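Local coordinates for protein 2-hydroxyethylphosphonate dioxygenase (Streptomyces viridochromogenes, PDB 4YAR) that converts 2-hydroxyethylphosphonate and dioxygen to hydroxymethylphosphonate and formate in the biosynthesis of the antibiotic bialaphos, using one non-heme iron(II) per subunit, at residues A9-A14 against S61-D66; T18-A23 against L28-L33; N70-H75 against D370-P375; Q200-P205 against L411-W416; T420-F423 against A427-R430. The protein carries 1 engineered substitution. One frame throughout, in Å; residues are numbered along the deposited sequence.

Interaction 1: residues A9-A14 against S61-D66. With CD (cadmium ion), chain C.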
# COMPACT_ATOMS: atom_id res chain seq x y z
N ALA A 9 -23.05 1.40 -16.12
CA ALA A 9 -22.84 1.91 -17.46
C ALA A 9 -21.82 1.04 -18.17
O ALA A 9 -22.04 0.68 -19.32
CB ALA A 9 -22.42 3.38 -17.46
N HIS A 10 -20.72 0.71 -17.49
CA HIS A 10 -19.69 -0.19 -18.06
C HIS A 10 -20.28 -1.51 -18.58
O HIS A 10 -20.00 -1.96 -19.70
CB HIS A 10 -18.58 -0.50 -17.00
CG HIS A 10 -17.74 -1.68 -17.36
ND1 HIS A 10 -16.84 -1.67 -18.41
CD2 HIS A 10 -17.71 -2.94 -16.87
CE1 HIS A 10 -16.29 -2.86 -18.53
NE2 HIS A 10 -16.81 -3.65 -17.61
N TRP A 11 -21.15 -2.15 -17.79
CA TRP A 11 -21.73 -3.44 -18.19
C TRP A 11 -22.81 -3.32 -19.23
O TRP A 11 -22.91 -4.15 -20.15
CB TRP A 11 -22.17 -4.27 -16.98
CG TRP A 11 -20.98 -4.83 -16.27
CD1 TRP A 11 -20.48 -4.45 -15.06
CD2 TRP A 11 -20.09 -5.82 -16.78
NE1 TRP A 11 -19.32 -5.13 -14.78
CE2 TRP A 11 -19.07 -6.00 -15.81
CE3 TRP A 11 -20.05 -6.58 -17.95
CZ2 TRP A 11 -18.02 -6.90 -15.98
CZ3 TRP A 11 -18.97 -7.49 -18.13
CH2 TRP A 11 -18.01 -7.64 -17.14
N MET A 12 -23.59 -2.26 -19.17
CA MET A 12 -24.47 -1.99 -20.29
C MET A 12 -23.71 -1.80 -21.58
O MET A 12 -24.09 -2.36 -22.61
CB MET A 12 -25.36 -0.77 -20.04
CG MET A 12 -26.37 -0.97 -18.92
SD MET A 12 -27.04 0.66 -18.40
CE MET A 12 -27.90 1.19 -19.86
N ASN A 13 -22.65 -1.00 -21.53
CA ASN A 13 -21.83 -0.85 -22.74
C ASN A 13 -21.19 -2.18 -23.20
O ASN A 13 -21.14 -2.49 -24.42
CB ASN A 13 -20.75 0.17 -22.49
CG ASN A 13 -19.79 0.23 -23.65
OD1 ASN A 13 -18.67 -0.30 -23.61
ND2 ASN A 13 -20.26 0.82 -24.72
N ALA A 14 -20.75 -2.98 -22.25
CA ALA A 14 -20.14 -4.28 -22.61
C ALA A 14 -21.08 -5.20 -23.34
O ALA A 14 -20.69 -5.86 -24.28
CB ALA A 14 -19.59 -4.96 -21.40
N SER A 61 -22.49 -8.14 -7.06
CA SER A 61 -21.32 -7.38 -6.53
C SER A 61 -20.49 -6.67 -7.60
O SER A 61 -19.67 -5.76 -7.31
CB SER A 61 -20.40 -8.36 -5.80
OG SER A 61 -19.88 -9.33 -6.69
N GLN A 62 -20.66 -7.08 -8.85
CA GLN A 62 -20.03 -6.36 -9.92
C GLN A 62 -20.76 -5.06 -10.24
O GLN A 62 -20.24 -4.25 -10.99
CB GLN A 62 -19.99 -7.25 -11.15
CG GLN A 62 -19.12 -8.48 -10.97
CD GLN A 62 -19.08 -9.36 -12.20
OE1 GLN A 62 -19.92 -10.23 -12.38
NE2 GLN A 62 -18.07 -9.18 -13.02
N LEU A 63 -21.97 -4.87 -9.70
CA LEU A 63 -22.64 -3.58 -9.85
C LEU A 63 -22.66 -2.78 -8.56
O LEU A 63 -23.16 -1.65 -8.53
CB LEU A 63 -24.11 -3.78 -10.30
CG LEU A 63 -24.29 -4.53 -11.60
CD1 LEU A 63 -25.77 -4.87 -11.89
CD2 LEU A 63 -23.76 -3.67 -12.71
N ALA A 64 -22.16 -3.38 -7.49
CA ALA A 64 -22.21 -2.77 -6.14
C ALA A 64 -21.33 -1.55 -5.96
O ALA A 64 -20.15 -1.56 -6.35
CB ALA A 64 -21.83 -3.81 -5.10
N ALA A 65 -21.88 -0.52 -5.32
CA ALA A 65 -21.13 0.69 -5.00
C ALA A 65 -20.34 0.49 -3.70
O ALA A 65 -20.73 -0.29 -2.84
CB ALA A 65 -22.05 1.91 -4.88
N ASP A 66 -19.22 1.17 -3.59
CA ASP A 66 -18.42 1.04 -2.40
C ASP A 66 -19.10 1.76 -1.24
O ASP A 66 -19.69 2.82 -1.43
CB ASP A 66 -17.03 1.61 -2.65
CG ASP A 66 -16.22 1.70 -1.40
OD1 ASP A 66 -16.48 0.90 -0.47
OD2 ASP A 66 -15.32 2.57 -1.33
CD CD C . -13.81 0.68 -0.14
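Trp11, on helix 5-15, comes nearest along the backbone to Leu63, in the irregular segment 61-66, with 8.4 Å between their CA atoms, so that the indole has to bridge the gap, meeting side-chain atoms and the carbonyl oxygen of Gln62. Its CG is turned beside the backbone N (chi1 -74°), which directs the ring to the Gln62-Leu63 corner. On the five-membered side CD1 meets the CD2 methyl of Leu63 at 4.1 Å; on the six-membered side CZ2 lies 3.7 Å from Gln62 NE2. The Gln62 amide approaches obliquely, its plane 67° from that of the indole, and it is steadied from elsewhere, because OE1 is hydrogen-bonded to the backbone N of Glu59. In the first Cro/C1-type helix-turn-helix region the contact sets helix 5-15 against the loop between helix 49-55 and strand 73-76; Val58 touches both Trp11 and Leu63. Within the helix, His10 CD2 rests 3.4 Å above one face of the indole, toward its rim. Farther along segment 61-66, Asp66 holds a cadmium ion with both carboxylate oxygens, OD1 and OD2 each 2.7 Å from the metal, at a site that also involves Arg107.

Interaction 2: residues T18-A23 against L28-L33. With CD (cadmium ion), chain F.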
# COMPACT_ATOMS: atom_id res chain seq x y z
N THR A 18 -28.99 -0.62 -24.78
CA THR A 18 -29.41 0.74 -24.45
C THR A 18 -30.08 0.71 -23.07
O THR A 18 -30.34 -0.35 -22.52
CB THR A 18 -30.40 1.32 -25.45
OG1 THR A 18 -31.61 0.56 -25.43
CG2 THR A 18 -29.80 1.29 -26.87
N ALA A 19 -30.25 1.90 -22.52
CA ALA A 19 -31.02 2.11 -21.31
C ALA A 19 -32.36 1.41 -21.43
O ALA A 19 -32.74 0.62 -20.58
CB ALA A 19 -31.25 3.61 -21.16
N ALA A 20 -33.07 1.67 -22.52
CA ALA A 20 -34.38 1.06 -22.72
C ALA A 20 -34.35 -0.46 -22.77
O ALA A 20 -35.25 -1.11 -22.23
CB ALA A 20 -35.06 1.59 -23.98
N GLN A 21 -33.33 -1.02 -23.42
CA GLN A 21 -33.23 -2.44 -23.58
C GLN A 21 -32.90 -3.06 -22.28
O GLN A 21 -33.36 -4.15 -21.99
CB GLN A 21 -32.13 -2.84 -24.59
CG GLN A 21 -32.48 -2.65 -26.05
CD GLN A 21 -31.29 -2.75 -26.99
OE1 GLN A 21 -30.19 -2.32 -26.68
NE2 GLN A 21 -31.54 -3.26 -28.19
N THR A 22 -32.02 -2.41 -21.52
CA THR A 22 -31.61 -2.93 -20.21
C THR A 22 -32.87 -3.01 -19.28
O THR A 22 -33.13 -4.01 -18.64
CB THR A 22 -30.43 -2.11 -19.63
OG1 THR A 22 -29.28 -2.25 -20.52
CG2 THR A 22 -30.04 -2.59 -18.28
N ALA A 23 -33.65 -1.93 -19.29
CA ALA A 23 -34.85 -1.86 -18.44
C ALA A 23 -35.83 -3.00 -18.78
O ALA A 23 -36.35 -3.69 -17.87
CB ALA A 23 -35.49 -0.48 -18.55
N LEU A 28 -37.71 -3.65 -15.46
CA LEU A 28 -37.63 -2.53 -14.55
C LEU A 28 -38.13 -1.27 -15.19
O LEU A 28 -37.97 -1.09 -16.36
CB LEU A 28 -36.20 -2.30 -14.08
CG LEU A 28 -35.61 -3.36 -13.16
CD1 LEU A 28 -34.22 -2.92 -12.72
CD2 LEU A 28 -36.50 -3.58 -11.91
N PRO A 29 -38.70 -0.36 -14.40
CA PRO A 29 -39.05 0.94 -14.95
C PRO A 29 -37.85 1.67 -15.50
O PRO A 29 -36.82 1.74 -14.85
CB PRO A 29 -39.56 1.71 -13.72
CG PRO A 29 -40.00 0.68 -12.77
CD PRO A 29 -39.08 -0.51 -12.98
N LEU A 30 -38.01 2.25 -16.66
CA LEU A 30 -36.92 2.96 -17.31
C LEU A 30 -36.45 4.15 -16.52
O LEU A 30 -35.24 4.36 -16.39
CB LEU A 30 -37.32 3.39 -18.71
CG LEU A 30 -36.31 4.19 -19.52
CD1 LEU A 30 -34.89 3.60 -19.48
CD2 LEU A 30 -36.84 4.22 -20.95
N ASP A 31 -37.40 4.92 -15.98
CA ASP A 31 -37.08 6.07 -15.16
C ASP A 31 -36.20 5.71 -14.00
O ASP A 31 -35.29 6.45 -13.66
CB ASP A 31 -38.34 6.90 -14.72
CG ASP A 31 -39.42 6.13 -13.94
OD1 ASP A 31 -39.26 4.97 -13.51
OD2 ASP A 31 -40.53 6.73 -13.76
N ASP A 32 -36.44 4.54 -13.41
CA ASP A 32 -35.57 4.06 -12.35
C ASP A 32 -34.12 3.82 -12.85
O ASP A 32 -33.13 4.21 -12.21
CB ASP A 32 -36.12 2.78 -11.73
CG ASP A 32 -37.26 3.03 -10.73
OD1 ASP A 32 -37.60 4.17 -10.38
OD2 ASP A 32 -37.79 1.99 -10.31
N LEU A 33 -33.98 3.21 -14.02
CA LEU A 33 -32.63 2.96 -14.56
C LEU A 33 -31.90 4.25 -14.95
O LEU A 33 -30.70 4.38 -14.68
CB LEU A 33 -32.69 2.03 -15.76
CG LEU A 33 -31.34 1.55 -16.32
CD1 LEU A 33 -30.51 0.80 -15.31
CD2 LEU A 33 -31.70 0.61 -17.43
CD CD F . -39.54 3.46 -9.32
O HOH W 1 -40.47 4.05 -11.32
O HOH W 2 -38.47 3.14 -7.64
O HOH W 3 -39.28 1.65 -9.90
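The predicted DNA-binding helix-turn-helix motif supplies both sides of this contact, with Ala19, Thr22 and Ala23 of helix 19-26 meeting Leu30 and Leu33 of helix 30-36. The turn is closed by a nearly straight backbone bond, Leu28 N to Ala23 O, 2.8 Å long with an N-H...O angle of 176°. Small residues on the first helix let the second come close: Ala23 CB lies 3.9 Å from Leu30 CA, and the CD1 methyl of Leu30 reaches Ala19 CB at 4.0 Å. Leu33 carries its CG anti to the backbone N (chi1 -173°), which sends CD2 between the helices, 3.3 Å from Ala19 O and also against Thr22 CG2. Helices 19-26 and 30-36 are the paired helices of the helix-turn-helix, and Leu52 of helix 49-55 touches Thr22, Leu28 and Leu33. The first helix begins with a capping box, in which Thr18 OG1 accepts from Gln21 N while Gln21 OE1 takes the N-H of Thr18 on a lone pair, 2.8 Å from Thr18 N. On the second helix, Asp32 chelates a cadmium ion through OD1 and OD2, three waters completing the observed ligands, and one of these waters donates to Asp31 OD1.

Interaction 3: residues N70-H75 against D370-P375. With CD (cadmium ion), chain D.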
# COMPACT_ATOMS: atom_id res chain seq x y z
N ASN A 70 -17.15 9.45 -0.58
CA ASN A 70 -16.80 10.82 -0.17
C ASN A 70 -16.07 10.90 1.13
O ASN A 70 -15.99 11.98 1.71
CB ASN A 70 -18.03 11.74 -0.20
CG ASN A 70 -18.60 11.83 -1.60
OD1 ASN A 70 -17.85 12.05 -2.54
ND2 ASN A 70 -19.88 11.54 -1.76
N LEU A 71 -15.56 9.77 1.64
CA LEU A 71 -14.78 9.86 2.87
C LEU A 71 -13.62 10.74 2.58
O LEU A 71 -13.05 10.65 1.52
CB LEU A 71 -14.23 8.48 3.35
CG LEU A 71 -15.07 7.76 4.41
CD1 LEU A 71 -16.56 7.83 4.13
CD2 LEU A 71 -14.55 6.34 4.50
N THR A 72 -13.22 11.52 3.56
CA THR A 72 -12.03 12.35 3.48
C THR A 72 -11.11 12.00 4.66
O THR A 72 -9.94 11.72 4.46
CB THR A 72 -12.36 13.85 3.53
OG1 THR A 72 -13.12 14.11 4.73
CG2 THR A 72 -13.19 14.22 2.36
N VAL A 73 -11.62 12.12 5.87
CA VAL A 73 -10.82 11.94 7.09
C VAL A 73 -11.64 11.11 8.06
O VAL A 73 -12.84 11.33 8.20
CB VAL A 73 -10.39 13.22 7.74
CG1 VAL A 73 -9.76 12.99 9.16
CG2 VAL A 73 -9.40 13.92 6.85
N VAL A 74 -10.96 10.15 8.71
CA VAL A 74 -11.55 9.33 9.79
C VAL A 74 -10.59 9.51 10.96
O VAL A 74 -9.36 9.57 10.74
CB VAL A 74 -11.57 7.85 9.39
CG1 VAL A 74 -11.96 6.99 10.58
CG2 VAL A 74 -12.54 7.68 8.21
N HIS A 75 -11.11 9.65 12.18
CA HIS A 75 -10.24 9.85 13.36
C HIS A 75 -10.74 9.01 14.55
O HIS A 75 -11.88 8.53 14.56
CB HIS A 75 -10.11 11.32 13.69
CG HIS A 75 -11.42 12.01 13.80
ND1 HIS A 75 -12.24 11.87 14.90
CD2 HIS A 75 -12.07 12.83 12.94
CE1 HIS A 75 -13.35 12.57 14.71
NE2 HIS A 75 -13.28 13.13 13.52
N ASP A 370 -10.09 19.93 4.53
CA ASP A 370 -11.11 20.57 3.71
C ASP A 370 -11.93 19.42 3.10
O ASP A 370 -11.42 18.52 2.40
CB ASP A 370 -10.44 21.54 2.74
CG ASP A 370 -9.78 22.68 3.47
OD1 ASP A 370 -10.51 23.48 4.11
OD2 ASP A 370 -8.54 22.78 3.45
N GLY A 371 -13.17 19.34 3.54
CA GLY A 371 -14.02 18.23 3.12
C GLY A 371 -15.30 18.69 2.46
O GLY A 371 -15.49 19.88 2.29
N PRO A 372 -16.20 17.75 2.20
CA PRO A 372 -17.51 18.04 1.60
C PRO A 372 -18.36 19.01 2.35
O PRO A 372 -19.23 19.63 1.76
CB PRO A 372 -18.21 16.68 1.60
CG PRO A 372 -17.10 15.66 1.66
CD PRO A 372 -15.98 16.29 2.40
N ASP A 373 -18.13 19.16 3.64
CA ASP A 373 -18.87 20.13 4.41
C ASP A 373 -18.08 21.39 4.73
O ASP A 373 -18.43 22.10 5.67
CB ASP A 373 -19.37 19.47 5.70
CG ASP A 373 -20.17 18.15 5.42
OD1 ASP A 373 -21.16 18.20 4.69
OD2 ASP A 373 -19.76 17.07 5.89
N GLY A 374 -16.97 21.65 4.00
CA GLY A 374 -16.09 22.77 4.26
C GLY A 374 -14.99 22.43 5.30
O GLY A 374 -14.67 21.27 5.47
N PRO A 375 -14.39 23.43 5.91
CA PRO A 375 -13.24 23.22 6.81
C PRO A 375 -13.68 22.44 7.99
O PRO A 375 -14.78 22.68 8.50
CB PRO A 375 -12.84 24.62 7.23
CG PRO A 375 -13.36 25.48 6.16
CD PRO A 375 -14.63 24.87 5.70
CD CD D . -15.61 13.92 13.03
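The methyl of Thr72 and the ring of Pro372 reach toward each other, and here the contact is tight: Thr72 CG2 and Pro372 CD are 3.5 Å apart, closer than carbons usually pack. The threonine torsion accounts for the approach. OG1 sits between the backbone N and the carbonyl carbon (chi1 55°), and CG2 is swung beside the N, where it faces the proline ring and also lies 4.2 Å from Gly371 CA. Toward Asn70 the packing slackens. Pro372 CG is 3.8 Å from Asn70 O and 4.4 Å from Asn70 CB, both residues are exposed, and no hydrogen bond joins the two segments anywhere. The proline is instead presented by its own hairpin. A type I turn from Gly371 to Gly374 is pinned by Gly374 N to Gly371 O at 2.9 Å and by Gly371 N to Gly374 O at 3.1 Å, and Gly374 has backbone angles (phi 87°, psi -161°) at which a CB would be jammed against the preceding carbonyl oxygen. Farther along segment 70-75, His75 NE2 binds a cadmium ion at 2.5 Å, with the metal in the plane of the ring. The hairpin joins strands 365-371 and 374-380 of a three-stranded antiparallel sheet, while segment 70-75 runs into strand 73-76, at the margin of the seven-stranded one. There Thr72 and Val74 make backbone hydrogen bonds with Gly389 and Trp387, next to and on strand 385-388, and Trp369 of strand 365-371 packs against Thr72, Val73 and His75.

Interaction 4: residues Q200-P205 against L411-W416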
# COMPACT_ATOMS: atom_id res chain seq x y z
N GLN A 200 -1.07 -2.60 1.41
CA GLN A 200 -1.62 -3.58 0.44
C GLN A 200 -0.53 -4.27 -0.30
O GLN A 200 0.47 -3.67 -0.66
CB GLN A 200 -2.60 -2.89 -0.54
CG GLN A 200 -1.98 -2.21 -1.79
CD GLN A 200 -0.98 -1.05 -1.53
OE1 GLN A 200 -0.99 -0.38 -0.47
NE2 GLN A 200 -0.13 -0.79 -2.53
N SER A 201 -0.68 -5.56 -0.53
CA SER A 201 0.24 -6.30 -1.37
C SER A 201 -0.17 -6.04 -2.82
O SER A 201 -1.30 -6.22 -3.22
CB SER A 201 0.17 -7.79 -1.12
OG SER A 201 0.94 -8.46 -2.07
N ASN A 202 0.75 -5.60 -3.63
CA ASN A 202 0.43 -5.35 -5.01
C ASN A 202 0.40 -6.59 -5.87
O ASN A 202 0.10 -6.47 -7.05
CB ASN A 202 1.43 -4.33 -5.64
CG ASN A 202 1.23 -2.92 -5.08
OD1 ASN A 202 0.10 -2.49 -4.92
ND2 ASN A 202 2.31 -2.21 -4.82
N ILE A 203 0.78 -7.73 -5.30
CA ILE A 203 0.76 -9.02 -6.03
C ILE A 203 -0.57 -9.73 -5.67
O ILE A 203 -0.97 -10.77 -6.23
CB ILE A 203 2.07 -9.82 -5.70
CG1 ILE A 203 2.31 -10.95 -6.67
CG2 ILE A 203 2.11 -10.28 -4.25
CD1 ILE A 203 2.71 -10.40 -8.03
N SER A 204 -1.30 -9.12 -4.75
CA SER A 204 -2.52 -9.75 -4.29
C SER A 204 -3.58 -9.97 -5.38
O SER A 204 -4.20 -11.06 -5.40
CB SER A 204 -3.15 -8.99 -3.12
OG SER A 204 -4.12 -9.84 -2.57
N PRO A 205 -3.82 -8.95 -6.24
CA PRO A 205 -4.80 -9.15 -7.30
C PRO A 205 -4.41 -10.33 -8.24
O PRO A 205 -5.28 -11.12 -8.61
CB PRO A 205 -4.82 -7.78 -8.01
CG PRO A 205 -4.53 -6.83 -6.90
CD PRO A 205 -3.46 -7.54 -6.10
N LEU A 411 -3.17 6.70 -5.65
CA LEU A 411 -2.32 6.39 -6.82
C LEU A 411 -1.06 5.73 -6.32
O LEU A 411 -0.37 6.27 -5.47
CB LEU A 411 -1.90 7.64 -7.57
CG LEU A 411 -2.95 8.49 -8.24
CD1 LEU A 411 -2.33 9.69 -8.95
CD2 LEU A 411 -3.68 7.67 -9.24
N GLY A 412 -0.79 4.51 -6.79
CA GLY A 412 0.39 3.80 -6.41
C GLY A 412 1.35 3.78 -7.58
O GLY A 412 1.00 4.34 -8.67
N TYR A 413 2.51 3.14 -7.39
CA TYR A 413 3.58 3.29 -8.41
C TYR A 413 3.17 2.62 -9.75
O TYR A 413 3.49 3.15 -10.79
CB TYR A 413 4.99 2.92 -7.96
CG TYR A 413 5.28 1.44 -8.01
CD1 TYR A 413 4.56 0.54 -7.24
CD2 TYR A 413 6.23 0.93 -8.81
CE1 TYR A 413 4.83 -0.83 -7.27
CE2 TYR A 413 6.52 -0.44 -8.84
CZ TYR A 413 5.81 -1.33 -8.09
OH TYR A 413 6.11 -2.71 -8.15
N GLN A 414 2.36 1.58 -9.70
CA GLN A 414 1.84 0.93 -10.93
C GLN A 414 0.80 1.82 -11.67
O GLN A 414 0.76 1.83 -12.91
CB GLN A 414 1.21 -0.39 -10.53
CG GLN A 414 2.21 -1.42 -10.15
CD GLN A 414 1.54 -2.57 -9.40
OE1 GLN A 414 0.97 -2.36 -8.29
NE2 GLN A 414 1.64 -3.79 -9.96
N ASP A 415 -0.03 2.62 -10.94
CA ASP A 415 -0.92 3.64 -11.57
C ASP A 415 -0.04 4.69 -12.26
O ASP A 415 -0.33 5.15 -13.40
CB ASP A 415 -1.79 4.41 -10.54
CG ASP A 415 -3.02 3.67 -10.11
OD1 ASP A 415 -3.46 2.69 -10.76
OD2 ASP A 415 -3.66 4.05 -9.11
N TRP A 416 1.05 5.07 -11.62
CA TRP A 416 1.94 6.06 -12.24
C TRP A 416 2.48 5.60 -13.55
O TRP A 416 2.55 6.39 -14.55
CB TRP A 416 3.05 6.54 -11.29
CG TRP A 416 2.57 7.48 -10.25
CD1 TRP A 416 2.51 7.26 -8.91
CD2 TRP A 416 2.03 8.79 -10.46
NE1 TRP A 416 1.98 8.36 -8.26
CE2 TRP A 416 1.67 9.31 -9.19
CE3 TRP A 416 1.82 9.59 -11.60
CZ2 TRP A 416 1.13 10.59 -9.03
CZ3 TRP A 416 1.26 10.88 -11.44
CH2 TRP A 416 0.91 11.34 -10.16
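A small polar surface contact, the Asn202 amide against the Gln414 amide and the Tyr413 ring, joins the turn that leads into helix 204-210 to the first turn of helix 413-420. Gln414 OE1 comes down on a face of the Asn202 amide, almost directly over its carbon, 3.3 Å from Asn202 CG. The two amide planes are 59° apart and the side chains run past each other in opposite directions. No hydrogen bond forms between them: Asn202 OD1 and Gln414 OE1, 3.5 Å apart, are both acceptors, and Asn202 ND2 is bonded to Asp333; the oxygen may gain a little from the electron-poor amide carbon. Beside it, Asn202 ND2 lies at the edge of the Tyr413 ring, 3.8 Å from CE1. The tyrosine is turned there by a first torsion of 82°, which sets its CG between the backbone N and the carbonyl carbon, and one ring face is overlain by Gln414 CG.

The orientation of the Asn202 amide is fixed from both ends. OD1 receives an almost straight bond (171°) from Gln200 NE2, 2.9 Å away, and ND2 gives its hydrogen bond to Asp333 OD2. Gln200 in turn is held through OE1 by Gly408 N. Asp333 uses its other oxygen, OD1, to accept from Tyr413 N, thus tying the two segments together as a shared partner. With Gly412 at the N-cap position, a carboxylate that receives the N-H of Tyr413 in the first turn is typical of the polar capping found at helix N-termini.

Interaction 5: residues T420-F423 against A427-R430; sequences TNTF and ATLR
Thr422 OG1 is hydrogen-bonded to the carbonyl oxygen of Glu418, one turn back in helix 413-420, which ties the connecting loop to the end of that helix. The contact belongs to a helix-loop-helix connection: segment 420-423 leads out of helix 413-420, and segment 427-430 lies on the short helix 425-430 that follows. With the hydroxyl of Thr422 committed backward, its methyl faces forward. CG2 stands anti to the backbone N while OG1 lies beside that N (chi1 -58°), and this methyl meets Thr428 OG1 at 4.1 Å, the two threonine side chains passing at an oblique angle. Thr428 has almost the same first torsion, and its hydroxyl makes a weak hydrogen bond to Glu424 O, just before its own helix. No hydrogen bond crosses between the segments, which bury little surface on each other; at their nearest, the CA atoms of Phe423 and Thr428 are 7.9 Å apart. The Phe423 ring leads away from the helix, and this residue takes part through its backbone. Thr420 OG1 has hydrogen-bond partners in Trp416 O, Leu417 O and Arg288 NH2, and Asn421 ND2 gives a hydrogen bond to Asp286, so the segment is also held to the 286-288 region. The closest approach across the contact is the 3.5 Å between Thr428 OG1 and Phe423 O.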
# COMPACT_ATOMS: atom_id res chain seq x y z
N THR A 420 1.47 7.68 -17.11
CA THR A 420 2.40 8.15 -18.13
C THR A 420 2.13 7.59 -19.60
O THR A 420 2.45 8.25 -20.58
CB THR A 420 3.85 8.02 -17.62
OG1 THR A 420 4.19 6.66 -17.30
CG2 THR A 420 4.04 8.85 -16.36
N ASN A 421 1.45 6.46 -19.73
CA ASN A 421 0.91 5.91 -21.03
C ASN A 421 -0.50 6.38 -21.41
O ASN A 421 -1.15 5.82 -22.31
CB ASN A 421 0.88 4.38 -20.96
CG ASN A 421 2.27 3.74 -21.09
OD1 ASN A 421 3.14 4.26 -21.81
ND2 ASN A 421 2.48 2.64 -20.42
N THR A 422 -1.06 7.35 -20.71
CA THR A 422 -2.43 7.69 -20.96
C THR A 422 -2.50 9.03 -21.70
O THR A 422 -1.82 9.98 -21.26
CB THR A 422 -3.22 7.79 -19.65
OG1 THR A 422 -3.15 6.55 -18.93
CG2 THR A 422 -4.67 8.09 -19.94
N PHE A 423 -3.27 9.11 -22.82
CA PHE A 423 -3.63 10.41 -23.46
C PHE A 423 -4.40 11.23 -22.45
O PHE A 423 -5.48 10.76 -22.05
CB PHE A 423 -4.68 10.30 -24.61
CG PHE A 423 -4.27 9.52 -25.82
CD1 PHE A 423 -3.06 9.74 -26.42
CD2 PHE A 423 -5.15 8.62 -26.43
CE1 PHE A 423 -2.68 9.03 -27.56
CE2 PHE A 423 -4.78 7.92 -27.56
CZ PHE A 423 -3.54 8.12 -28.13
N ALA A 427 -8.45 14.46 -18.33
CA ALA A 427 -9.71 14.32 -19.06
C ALA A 427 -10.35 12.94 -18.97
O ALA A 427 -11.57 12.84 -18.81
CB ALA A 427 -9.57 14.72 -20.54
N THR A 428 -9.54 11.90 -19.05
CA THR A 428 -10.06 10.53 -18.89
C THR A 428 -10.70 10.34 -17.56
O THR A 428 -11.78 9.78 -17.51
CB THR A 428 -8.96 9.49 -19.12
OG1 THR A 428 -8.42 9.64 -20.43
CG2 THR A 428 -9.47 8.12 -19.01
N LEU A 429 -10.02 10.79 -16.48
CA LEU A 429 -10.60 10.70 -15.16
C LEU A 429 -11.87 11.53 -15.06
O LEU A 429 -12.92 11.04 -14.54
CB LEU A 429 -9.64 11.08 -14.03
CG LEU A 429 -8.28 10.41 -13.89
CD1 LEU A 429 -7.74 10.74 -12.51
CD2 LEU A 429 -8.38 8.91 -14.09
N ARG A 430 -11.84 12.77 -15.54
CA ARG A 430 -13.05 13.60 -15.49
C ARG A 430 -14.19 12.87 -16.21
O ARG A 430 -15.31 12.80 -15.73
CB ARG A 430 -12.77 14.98 -16.12
CG ARG A 430 -13.54 16.17 -15.54
CD ARG A 430 -12.67 17.43 -15.55
NE ARG A 430 -11.88 17.53 -16.79
CZ ARG A 430 -10.63 17.99 -16.87
NH1 ARG A 430 -9.97 18.41 -15.81
NH2 ARG A 430 -10.03 18.02 -18.04

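Interactions 1 and 2 share the first helix-turn-helix domain: interaction 2 is nested within the loop closed by interaction 1, their centres are about 14 Å apart, and Met12 of helix 5-15 packs on Thr18, Ala19 and Thr22. Segment 70-75 follows segment 61-66 closely in the chain and leads into the seven-stranded sheet, where interaction 3 links the sheet edge to the hairpin 365-380. Interaction 4 alternates with interaction 3 along the chain, about 25 Å away between centres, and joins the regions following strands 192-198 and 400-407. Helix 413-420 continues from it into interaction 5, about 18 Å distant between centres. The chain's end thereby returns toward the N-terminal domain, interaction 5 lying about 21 Å from interaction 1 between centres, without touching it.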